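Local structure of putative TetR-family transcriptional regulator (Rhodococcus sp., 2G3B) at residues Ile58-Glu68 / Gly86-Asn97; Trp125-Val134 / Pro148-Val159. The protein probably acts as a TetR-family transcriptional repressor, binding operator DNA through an N-terminal helix-turn-helix. All coordinates share one frame; numbering follows the deposited sequence.

The two contacts follow one another along the chain, contact 1 closing before contact 2 opens, with centres about 17 Å apart in an all-helical subunit. Contact 1 sets the end of helix 47-66, which in TetR-type proteins leads from the DNA-binding domain into the regulatory domain, against residues 86-97 and the start of helix 92-110. Contact 2 pairs helix 115-139 with helix 148-167, which also meets the second subunit. They touch directly: R66 makes a salt bridge to E128 and lies on W125, while E87 packs on V159, so the helix that leaves the DNA-binding domain is tied directly to helices of the regulatory domain.

Contact 1 of 2, residues Ile58-Glu68 / Gly86-Asn97; sequences INDRARAYRSE and GEIQDRPEVVEN. With GOL (glycerol), chain E.
Y65 and V94 pack face to methyl where the helix leading out of the DNA-binding domain, as in TetR-type regulators generally, meets the regulatory domain. V94 CG2 stands over the centre of the Y65 ring, 3.5 Å from its centroid, in a CH-pi contact. The ring's rim is busy as well: Y65 OH donates to E93 OE2 at 2.7 Å, arriving from above the carboxylate plane, and accepts from a water that E93 N also holds. At another stretch of the ring's edge, Y65 CE2 stands over one face of the R91 guanidinium, 3.5 Å from R91 NH1, the planes nearly perpendicular (85°). With CG anti to the carbonyl carbon (chi1 -69°), the ring is placed between V94, E93 and R91.

One turn earlier, R61 grips N97 side-on. R61 NE lies 2.7 Å and R61 NH2 2.8 Å from N97 OD1, both reaching it from the same face of the amide, and NH2 also forms a salt bridge with E96 OE1 at 2.7 Å. A bend at chi3 brings the guanidinium round to these two acceptors. A water ties R61 NH1 to the same E96 oxygen, while E96 OE2 is bound by T14 of helix 2-23. A glycerol, probably from the crystallisation liquor, accepts from R66 NH1 at 2.9 Å through its O1, which donates to N59 OD1.

The second shell sets R91 in place. E68 forms a salt bridge with R91 NH2, and Q89 OE1 accepts from both R91 NE and NH2. Close approach of the backbones is allowed by G86, where a side chain would run into the carbonyl of Y65. Q89 is held in turn by its amide: NE2 donates to G86 O at 2.9 Å, nearly straight at 176°.

Contact 2 of 2, residues Trp125-Val134 / Pro148-Val159; sequences WVSEIADAIV and PQPTAVTMTALV
W125 and T156 are brought together by their first torsions: the indole, extended from its own backbone N (chi1 177°), reaches out to helix 148-167, while T156, with chi1 at 57°, tucks OG1 between its backbone N and carbonyl carbon and leaves CG2 to face the ring. That methyl makes a CH-pi contact 3.7 Å from the centroid of the five-membered ring, and V159 CG1 meets the ring edge at CH2, 3.7 Å away.

Further along, the helix segments cross steeply, their N-to-C directions 129° apart and their axes 8.2 Å apart at closest approach, with small residues at the crossing: A130 CB lies 3.8 Å from A152 CB. Knobs-into-holes packing flanks this point. V126 fits among Q149, A152, V153 and T156, and I133 among P148, T151, A152 and selenomethionine M155, its CD1 3.7 Å from T151 CG2. V134 CG2 closes the far end against P148 CB at 3.6 Å.

Replacing W125 with an alanine would probably open a gap beneath the T156 methyl and leave V159 CG1 and R66 without their aromatic neighbour.

The threonine hydroxyls find partners outside the pairing: T151 OG1 bonds to D147 O, and T156 OG1 to R165 NH2 of the second subunit. Pairing of these helices therefore depends on fit between apolar surfaces, while the T156 hydroxyl takes part in the contact with the second subunit.

Contact 1 of 2, residues Ile58-Glu68 / Gly86-Asn97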
loop_
_atom_site.group_PDB
_atom_site.type_symbol
_atom_site.label_atom_id
_atom_site.label_comp_id
_atom_site.label_asym_id
_atom_site.label_seq_id
_atom_site.Cartn_x
_atom_site.Cartn_y
_atom_site.Cartn_z
ATOM N N ILE A 58 -7.776 1.240 15.567
ATOM C CA ILE A 58 -8.143 1.305 14.138
ATOM C C ILE A 58 -8.485 -0.117 13.635
ATOM O O ILE A 58 -9.511 -0.337 12.926
ATOM C CB ILE A 58 -6.972 1.949 13.336
ATOM C CG1 ILE A 58 -6.851 3.451 13.723
ATOM C CG2 ILE A 58 -7.151 1.802 11.850
ATOM C CD1 ILE A 58 -5.467 4.032 13.402
ATOM N N ASN A 59 -7.651 -1.071 14.041
ATOM C CA ASN A 59 -7.907 -2.495 13.658
ATOM C C ASN A 59 -9.207 -3.036 14.276
ATOM O O ASN A 59 -9.990 -3.700 13.588
ATOM C CB ASN A 59 -6.746 -3.407 14.036
ATOM C CG ASN A 59 -6.897 -4.846 13.457
ATOM O OD1 ASN A 59 -7.183 -5.007 12.280
ATOM N ND2 ASN A 59 -6.795 -5.840 14.303
ATOM N N ASP A 60 -9.424 -2.760 15.560
ATOM C CA ASP A 60 -10.697 -3.056 16.212
ATOM C C ASP A 60 -11.889 -2.408 15.532
ATOM O O ASP A 60 -12.901 -3.057 15.356
ATOM C CB ASP A 60 -10.689 -2.646 17.692
ATOM C CG ASP A 60 -9.780 -3.539 18.536
ATOM O OD1 ASP A 60 -9.337 -4.610 18.049
ATOM O OD2 ASP A 60 -9.493 -3.175 19.672
ATOM N N ARG A 61 -11.761 -1.139 15.158
ATOM C CA ARG A 61 -12.807 -0.454 14.401
ATOM C C ARG A 61 -13.073 -1.111 13.021
ATOM O O ARG A 61 -14.253 -1.279 12.622
ATOM C CB ARG A 61 -12.435 1.026 14.226
ATOM C CG ARG A 61 -13.627 1.960 14.141
ATOM C CD ARG A 61 -13.283 3.405 14.571
ATOM N NE ARG A 61 -12.265 3.997 13.697
ATOM C CZ ARG A 61 -11.952 5.277 13.705
ATOM N NH1 ARG A 61 -12.581 6.088 14.580
ATOM N NH2 ARG A 61 -11.014 5.733 12.865
ATOM N N ALA A 62 -11.994 -1.453 12.303
ATOM C CA ALA A 62 -12.079 -2.090 10.965
ATOM C C ALA A 62 -12.727 -3.458 11.101
ATOM O O ALA A 62 -13.583 -3.822 10.309
ATOM C CB ALA A 62 -10.684 -2.249 10.375
ATOM N N ARG A 63 -12.302 -4.216 12.101
ATOM C CA ARG A 63 -12.939 -5.501 12.418
ATOM C C ARG A 63 -14.452 -5.456 12.554
ATOM O O ARG A 63 -15.124 -6.344 12.030
ATOM C CB ARG A 63 -12.313 -6.163 13.631
ATOM C CG ARG A 63 -12.582 -7.677 13.654
ATOM C CD ARG A 63 -11.743 -8.413 14.663
ATOM N NE ARG A 63 -11.812 -7.795 15.981
ATOM C CZ ARG A 63 -10.872 -7.022 16.519
ATOM N NH1 ARG A 63 -9.729 -6.775 15.866
ATOM N NH2 ARG A 63 -11.089 -6.501 17.727
ATOM N N ALA A 64 -14.990 -4.448 13.244
ATOM C CA ALA A 64 -16.443 -4.234 13.288
ATOM C C ALA A 64 -17.077 -4.112 11.882
ATOM O O ALA A 64 -18.186 -4.614 11.659
ATOM C CB ALA A 64 -16.781 -3.001 14.120
ATOM N N TYR A 65 -16.411 -3.412 10.950
ATOM C CA TYR A 65 -16.938 -3.304 9.584
ATOM C C TYR A 65 -16.684 -4.614 8.809
ATOM O O TYR A 65 -17.456 -4.950 7.906
ATOM C CB TYR A 65 -16.371 -2.087 8.835
ATOM C CG TYR A 65 -16.873 -0.742 9.390
ATOM C CD1 TYR A 65 -16.142 -0.038 10.350
ATOM C CD2 TYR A 65 -18.073 -0.188 8.948
ATOM C CE1 TYR A 65 -16.596 1.190 10.863
ATOM C CE2 TYR A 65 -18.543 1.048 9.448
ATOM C CZ TYR A 65 -17.799 1.724 10.415
ATOM O OH TYR A 65 -18.279 2.934 10.923
ATOM N N ARG A 66 -15.625 -5.356 9.177
ATOM C CA ARG A 66 -15.321 -6.640 8.523
ATOM C C ARG A 66 -16.348 -7.743 8.824
ATOM O O ARG A 66 -16.515 -8.719 8.043
ATOM C CB ARG A 66 -13.926 -7.115 8.911
ATOM C CG ARG A 66 -12.883 -6.301 8.256
ATOM C CD ARG A 66 -11.533 -6.962 8.313
ATOM N NE ARG A 66 -10.931 -7.091 9.640
ATOM C CZ ARG A 66 -9.991 -6.273 10.127
ATOM N NH1 ARG A 66 -9.556 -5.242 9.415
ATOM N NH2 ARG A 66 -9.467 -6.501 11.315
ATOM N N SER A 67 -17.007 -7.620 9.970
ATOM C CA SER A 67 -17.972 -8.631 10.394
ATOM C C SER A 67 -19.415 -8.112 10.390
ATOM O O SER A 67 -20.349 -8.849 10.750
ATOM C CB SER A 67 -17.579 -9.203 11.771
ATOM O OG SER A 67 -17.387 -8.163 12.733
ATOM N N GLU A 68 -19.622 -6.867 9.951
ATOM C CA GLU A 68 -20.972 -6.279 9.926
ATOM C C GLU A 68 -21.955 -7.151 9.130
ATOM O O GLU A 68 -21.732 -7.420 7.941
ATOM C CB GLU A 68 -20.950 -4.848 9.380
ATOM C CG GLU A 68 -22.272 -4.079 9.606
ATOM C CD GLU A 68 -22.233 -2.643 9.058
ATOM O OE1 GLU A 68 -21.308 -2.330 8.278
ATOM O OE2 GLU A 68 -23.121 -1.823 9.408
ATOM N N GLY A 86 -15.587 -4.907 3.265
ATOM C CA GLY A 86 -15.813 -3.988 4.391
ATOM C C GLY A 86 -14.710 -2.939 4.589
ATOM O O GLY A 86 -14.955 -1.887 5.201
ATOM N N GLU A 87 -13.519 -3.222 4.059
ATOM C CA GLU A 87 -12.326 -2.336 4.150
ATOM C C GLU A 87 -12.382 -1.090 3.270
ATOM O O GLU A 87 -11.672 -0.070 3.494
ATOM C CB GLU A 87 -11.086 -3.163 3.721
ATOM C CG GLU A 87 -10.824 -4.429 4.536
ATOM C CD GLU A 87 -10.421 -4.116 6.001
ATOM O OE1 GLU A 87 -9.948 -3.009 6.286
ATOM O OE2 GLU A 87 -10.582 -4.995 6.856
ATOM N N ILE A 88 -13.198 -1.180 2.230
ATOM C CA ILE A 88 -13.289 -0.128 1.221
ATOM C C ILE A 88 -14.741 0.240 0.987
ATOM O O ILE A 88 -15.452 -0.444 0.275
ATOM C CB ILE A 88 -12.512 -0.441 -0.095
ATOM C CG1 ILE A 88 -11.018 -0.678 0.200
ATOM C CG2 ILE A 88 -12.749 0.690 -1.164
ATOM C CD1 ILE A 88 -10.232 -1.238 -0.998
ATOM N N GLN A 89 -15.150 1.354 1.618
ATOM C CA GLN A 89 -16.544 1.828 1.669
ATOM C C GLN A 89 -16.519 3.316 1.822
ATOM O O GLN A 89 -15.628 3.846 2.478
ATOM C CB GLN A 89 -17.350 1.286 2.898
ATOM C CG GLN A 89 -17.294 -0.200 3.113
ATOM C CD GLN A 89 -18.291 -0.666 4.187
ATOM O OE1 GLN A 89 -19.495 -0.402 4.087
ATOM N NE2 GLN A 89 -17.786 -1.323 5.226
ATOM N N ASP A 90 -17.468 3.989 1.180
ATOM C CA ASP A 90 -17.649 5.439 1.298
ATOM C C ASP A 90 -18.458 5.730 2.566
ATOM O O ASP A 90 -19.640 6.144 2.484
ATOM C CB ASP A 90 -18.458 5.978 0.105
ATOM C CG ASP A 90 -17.718 5.875 -1.216
ATOM O OD1 ASP A 90 -16.466 5.911 -1.214
ATOM O OD2 ASP A 90 -18.396 5.730 -2.283
ATOM N N ARG A 91 -17.869 5.407 3.707
ATOM C CA ARG A 91 -18.413 5.730 5.045
ATOM C C ARG A 91 -17.311 6.428 5.822
ATOM O O ARG A 91 -16.161 6.066 5.723
ATOM C CB ARG A 91 -18.809 4.502 5.839
ATOM C CG ARG A 91 -19.853 3.656 5.146
ATOM C CD ARG A 91 -20.673 2.949 6.198
ATOM N NE ARG A 91 -20.697 1.524 5.960
ATOM C CZ ARG A 91 -21.180 0.637 6.818
ATOM N NH1 ARG A 91 -21.690 1.028 7.991
ATOM N NH2 ARG A 91 -21.159 -0.649 6.487
ATOM N N PRO A 92 -17.665 7.504 6.563
ATOM C CA PRO A 92 -16.635 8.358 7.145
ATOM C C PRO A 92 -15.618 7.626 7.997
ATOM O O PRO A 92 -14.417 7.886 7.835
ATOM C CB PRO A 92 -17.442 9.420 7.974
ATOM C CG PRO A 92 -18.842 9.345 7.408
ATOM C CD PRO A 92 -19.034 7.975 6.792
ATOM N N GLU A 93 -16.067 6.722 8.883
ATOM C CA GLU A 93 -15.156 5.963 9.722
ATOM C C GLU A 93 -14.223 5.048 8.948
ATOM O O GLU A 93 -13.057 4.906 9.316
ATOM C CB GLU A 93 -15.870 5.111 10.753
ATOM C CG GLU A 93 -16.421 5.894 11.965
ATOM C CD GLU A 93 -16.597 4.974 13.155
ATOM O OE1 GLU A 93 -16.652 5.495 14.268
ATOM O OE2 GLU A 93 -16.650 3.714 12.980
ATOM N N VAL A 94 -14.748 4.388 7.914
ATOM C CA VAL A 94 -13.943 3.492 7.093
ATOM C C VAL A 94 -12.901 4.272 6.332
ATOM O O VAL A 94 -11.768 3.813 6.203
ATOM C CB VAL A 94 -14.845 2.603 6.150
ATOM C CG1 VAL A 94 -14.020 1.740 5.199
ATOM C CG2 VAL A 94 -15.758 1.679 7.010
ATOM N N VAL A 95 -13.264 5.468 5.844
ATOM C CA VAL A 95 -12.314 6.287 5.090
ATOM C C VAL A 95 -11.215 6.717 6.052
ATOM O O VAL A 95 -10.005 6.671 5.745
ATOM C CB VAL A 95 -13.012 7.545 4.460
ATOM C CG1 VAL A 95 -12.001 8.586 3.996
ATOM C CG2 VAL A 95 -13.895 7.117 3.281
ATOM N N GLU A 96 -11.644 7.219 7.207
ATOM C CA GLU A 96 -10.656 7.650 8.201
ATOM C C GLU A 96 -9.734 6.516 8.627
ATOM O O GLU A 96 -8.526 6.714 8.717
ATOM C CB GLU A 96 -11.338 8.270 9.398
ATOM C CG GLU A 96 -10.290 8.902 10.315
ATOM C CD GLU A 96 -10.875 9.323 11.597
ATOM O OE1 GLU A 96 -11.123 8.444 12.438
ATOM O OE2 GLU A 96 -11.143 10.528 11.741
ATOM N N ASN A 97 -10.271 5.342 8.928
ATOM C CA ASN A 97 -9.425 4.207 9.337
ATOM C C ASN A 97 -8.382 3.944 8.266
ATOM O O ASN A 97 -7.234 3.665 8.548
ATOM C CB ASN A 97 -10.217 2.864 9.321
ATOM C CG ASN A 97 -10.912 2.577 10.621
ATOM O OD1 ASN A 97 -10.656 3.254 11.643
ATOM N ND2 ASN A 97 -11.817 1.543 10.611
HETATM C C1 GOL E . -6.598 -2.566 9.514
HETATM O O1 GOL E . -7.272 -3.665 10.105
HETATM C C2 GOL E . -7.310 -2.085 8.251
HETATM O O2 GOL E . -8.626 -2.593 8.202
HETATM C C3 GOL E . -6.499 -2.458 7.030
HETATM O O3 GOL E . -6.659 -1.591 5.911
HETATM O O HOH W 1 -11.779 8.865 14.960
HETATM O O HOH W 2 -13.166 -2.060 7.751
HETATM O O HOH W 3 -18.696 5.329 9.348
#

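Contact 2 of 2, residues Trp125-Val134 / Pro148-Val159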
loop_
_atom_site.group_PDB
_atom_site.type_symbol
_atom_site.label_atom_id
_atom_site.label_comp_id
_atom_site.label_asym_id
_atom_site.label_seq_id
_atom_site.Cartn_x
_atom_site.Cartn_y
_atom_site.Cartn_z
ATOM N N TRP A 125 -4.948 -8.984 11.724
ATOM C CA TRP A 125 -5.853 -8.886 10.581
ATOM C C TRP A 125 -5.674 -10.093 9.657
ATOM O O TRP A 125 -6.650 -10.768 9.260
ATOM C CB TRP A 125 -5.568 -7.571 9.824
ATOM C CG TRP A 125 -6.365 -7.329 8.577
ATOM C CD1 TRP A 125 -7.587 -7.888 8.230
ATOM C CD2 TRP A 125 -5.993 -6.451 7.489
ATOM N NE1 TRP A 125 -7.967 -7.393 6.961
ATOM C CE2 TRP A 125 -7.002 -6.538 6.498
ATOM C CE3 TRP A 125 -4.865 -5.647 7.245
ATOM C CZ2 TRP A 125 -6.950 -5.805 5.298
ATOM C CZ3 TRP A 125 -4.791 -4.926 6.056
ATOM C CH2 TRP A 125 -5.826 -5.009 5.094
ATOM N N VAL A 126 -4.437 -10.351 9.305
ATOM C CA VAL A 126 -4.099 -11.521 8.474
ATOM C C VAL A 126 -4.681 -12.845 9.045
ATOM O O VAL A 126 -5.227 -13.679 8.321
ATOM C CB VAL A 126 -2.560 -11.608 8.357
ATOM C CG1 VAL A 126 -2.134 -12.982 7.741
ATOM C CG2 VAL A 126 -2.037 -10.457 7.415
ATOM N N SER A 127 -4.584 -13.008 10.359
ATOM C CA SER A 127 -5.045 -14.209 11.045
ATOM C C SER A 127 -6.541 -14.436 10.934
ATOM O O SER A 127 -6.988 -15.581 10.844
ATOM C CB SER A 127 -4.586 -14.182 12.516
ATOM O OG SER A 127 -4.844 -15.403 13.143
ATOM N N GLU A 128 -7.338 -13.361 10.913
ATOM C CA GLU A 128 -8.793 -13.529 10.732
ATOM C C GLU A 128 -9.050 -14.129 9.381
ATOM O O GLU A 128 -9.891 -15.013 9.236
ATOM C CB GLU A 128 -9.528 -12.182 10.748
ATOM C CG GLU A 128 -9.292 -11.332 11.931
ATOM C CD GLU A 128 -10.007 -9.928 11.787
ATOM O OE1 GLU A 128 -10.786 -9.724 10.826
ATOM O OE2 GLU A 128 -9.772 -9.050 12.617
ATOM N N ILE A 129 -8.317 -13.648 8.377
ATOM C CA ILE A 129 -8.472 -14.144 7.019
ATOM C C ILE A 129 -7.919 -15.565 6.868
ATOM O O ILE A 129 -8.594 -16.443 6.299
ATOM C CB ILE A 129 -7.783 -13.218 5.993
ATOM C CG1 ILE A 129 -8.422 -11.817 5.976
ATOM C CG2 ILE A 129 -7.853 -13.848 4.594
ATOM C CD1 ILE A 129 -9.896 -11.837 5.464
ATOM N N ALA A 130 -6.702 -15.815 7.371
ATOM C CA ALA A 130 -6.144 -17.182 7.372
ATOM C C ALA A 130 -7.089 -18.160 8.051
ATOM O O ALA A 130 -7.323 -19.243 7.547
ATOM C CB ALA A 130 -4.777 -17.213 8.084
ATOM N N ASP A 131 -7.609 -17.814 9.225
ATOM C CA ASP A 131 -8.472 -18.759 9.921
ATOM C C ASP A 131 -9.708 -19.091 9.095
ATOM O O ASP A 131 -10.145 -20.233 9.057
ATOM C CB ASP A 131 -8.898 -18.206 11.277
ATOM C CG ASP A 131 -9.762 -19.187 12.058
ATOM O OD1 ASP A 131 -9.318 -20.323 12.334
ATOM O OD2 ASP A 131 -10.886 -18.830 12.435
ATOM N N ALA A 132 -10.290 -18.069 8.466
ATOM C CA ALA A 132 -11.438 -18.289 7.593
ATOM C C ALA A 132 -11.126 -19.305 6.525
ATOM O O ALA A 132 -11.914 -20.243 6.285
ATOM C CB ALA A 132 -11.927 -16.925 6.972
ATOM N N ILE A 133 -9.975 -19.133 5.875
ATOM C CA ILE A 133 -9.526 -20.057 4.786
ATOM C C ILE A 133 -9.292 -21.491 5.319
ATOM O O ILE A 133 -9.739 -22.492 4.705
ATOM C CB ILE A 133 -8.236 -19.524 4.081
ATOM C CG1 ILE A 133 -8.527 -18.210 3.334
ATOM C CG2 ILE A 133 -7.633 -20.622 3.125
ATOM C CD1 ILE A 133 -7.269 -17.411 2.954
ATOM N N VAL A 134 -8.588 -21.624 6.452
ATOM C CA VAL A 134 -8.374 -22.985 7.044
ATOM C C VAL A 134 -9.699 -23.671 7.378
ATOM O O VAL A 134 -9.869 -24.897 7.166
ATOM C CB VAL A 134 -7.548 -22.957 8.386
ATOM C CG1 VAL A 134 -7.302 -24.398 8.867
ATOM C CG2 VAL A 134 -6.201 -22.220 8.222
ATOM N N PRO A 148 -2.984 -21.299 3.451
ATOM C CA PRO A 148 -3.760 -20.304 4.209
ATOM C C PRO A 148 -3.010 -19.025 4.527
ATOM O O PRO A 148 -3.510 -17.950 4.221
ATOM C CB PRO A 148 -4.104 -21.035 5.511
ATOM C CG PRO A 148 -4.196 -22.488 5.093
ATOM C CD PRO A 148 -3.147 -22.664 4.011
ATOM N N GLN A 149 -1.834 -19.143 5.133
ATOM C CA GLN A 149 -1.085 -17.990 5.581
ATOM C C GLN A 149 -0.685 -17.078 4.404
ATOM O O GLN A 149 -1.034 -15.905 4.388
ATOM C CB GLN A 149 0.131 -18.446 6.408
ATOM C CG GLN A 149 1.202 -17.397 6.601
ATOM C CD GLN A 149 0.727 -16.384 7.545
ATOM O OE1 GLN A 149 -0.347 -16.558 8.110
ATOM N NE2 GLN A 149 1.490 -15.299 7.730
ATOM N N PRO A 150 0.034 -17.609 3.400
ATOM C CA PRO A 150 0.348 -16.778 2.225
ATOM C C PRO A 150 -0.831 -16.149 1.516
ATOM O O PRO A 150 -0.728 -15.005 1.069
ATOM C CB PRO A 150 1.055 -17.771 1.297
ATOM C CG PRO A 150 1.704 -18.675 2.267
ATOM C CD PRO A 150 0.687 -18.920 3.293
ATOM N N THR A 151 -1.924 -16.884 1.383
ATOM C CA THR A 151 -3.145 -16.379 0.764
ATOM C C THR A 151 -3.724 -15.176 1.543
ATOM O O THR A 151 -4.146 -14.174 0.953
ATOM C CB THR A 151 -4.179 -17.499 0.613
ATOM O OG1 THR A 151 -3.600 -18.585 -0.170
ATOM C CG2 THR A 151 -5.395 -17.006 -0.160
ATOM N N ALA A 152 -3.719 -15.286 2.865
ATOM C CA ALA A 152 -4.267 -14.251 3.741
ATOM C C ALA A 152 -3.357 -13.058 3.687
ATOM O O ALA A 152 -3.833 -11.927 3.643
ATOM C CB ALA A 152 -4.368 -14.782 5.173
ATOM N N VAL A 153 -2.048 -13.303 3.656
ATOM C CA VAL A 153 -1.063 -12.218 3.508
ATOM C C VAL A 153 -1.333 -11.489 2.192
ATOM O O VAL A 153 -1.397 -10.250 2.132
ATOM C CB VAL A 153 0.414 -12.725 3.548
ATOM C CG1 VAL A 153 1.392 -11.619 3.055
ATOM C CG2 VAL A 153 0.794 -13.162 4.991
ATOM N N THR A 154 -1.500 -12.270 1.130
ATOM C CA THR A 154 -1.723 -11.735 -0.189
ATOM C C THR A 154 -3.044 -10.941 -0.321
ATOM O O THR A 154 -3.078 -9.841 -0.873
ATOM C CB THR A 154 -1.608 -12.916 -1.194
ATOM O OG1 THR A 154 -0.279 -13.360 -1.116
ATOM C CG2 THR A 154 -1.873 -12.478 -2.587
HETATM N N MSE A 155 -4.128 -11.493 0.203
HETATM C CA MSE A 155 -5.408 -10.813 0.094
HETATM C C MSE A 155 -5.417 -9.521 0.872
HETATM O O MSE A 155 -5.916 -8.513 0.385
HETATM C CB MSE A 155 -6.537 -11.708 0.556
HETATM C CG MSE A 155 -6.845 -12.777 -0.453
HETATM SE SE MSE A 155 -8.089 -14.098 0.180
HETATM C CE MSE A 155 -8.766 -13.197 1.753
ATOM N N THR A 156 -4.853 -9.537 2.072
ATOM C CA THR A 156 -4.833 -8.301 2.873
ATOM C C THR A 156 -3.874 -7.294 2.258
ATOM O O THR A 156 -4.122 -6.081 2.320
ATOM C CB THR A 156 -4.490 -8.552 4.323
ATOM O OG1 THR A 156 -3.229 -9.207 4.396
ATOM C CG2 THR A 156 -5.598 -9.406 5.008
ATOM N N ALA A 157 -2.755 -7.780 1.709
ATOM C CA ALA A 157 -1.835 -6.884 0.990
ATOM C C ALA A 157 -2.524 -6.222 -0.224
ATOM O O ALA A 157 -2.302 -5.031 -0.519
ATOM C CB ALA A 157 -0.540 -7.624 0.560
ATOM N N LEU A 158 -3.336 -6.995 -0.942
ATOM C CA LEU A 158 -4.181 -6.473 -2.045
ATOM C C LEU A 158 -5.141 -5.360 -1.572
ATOM O O LEU A 158 -5.239 -4.296 -2.182
ATOM C CB LEU A 158 -4.981 -7.615 -2.749
ATOM C CG LEU A 158 -6.015 -7.148 -3.792
ATOM C CD1 LEU A 158 -5.274 -6.384 -5.006
ATOM C CD2 LEU A 158 -6.940 -8.291 -4.291
ATOM N N VAL A 159 -5.785 -5.568 -0.440
ATOM C CA VAL A 159 -6.626 -4.481 0.145
ATOM C C VAL A 159 -5.793 -3.200 0.409
ATOM O O VAL A 159 -6.213 -2.106 0.078
ATOM C CB VAL A 159 -7.306 -4.964 1.485
ATOM C CG1 VAL A 159 -7.932 -3.771 2.304
ATOM C CG2 VAL A 159 -8.342 -6.103 1.175
#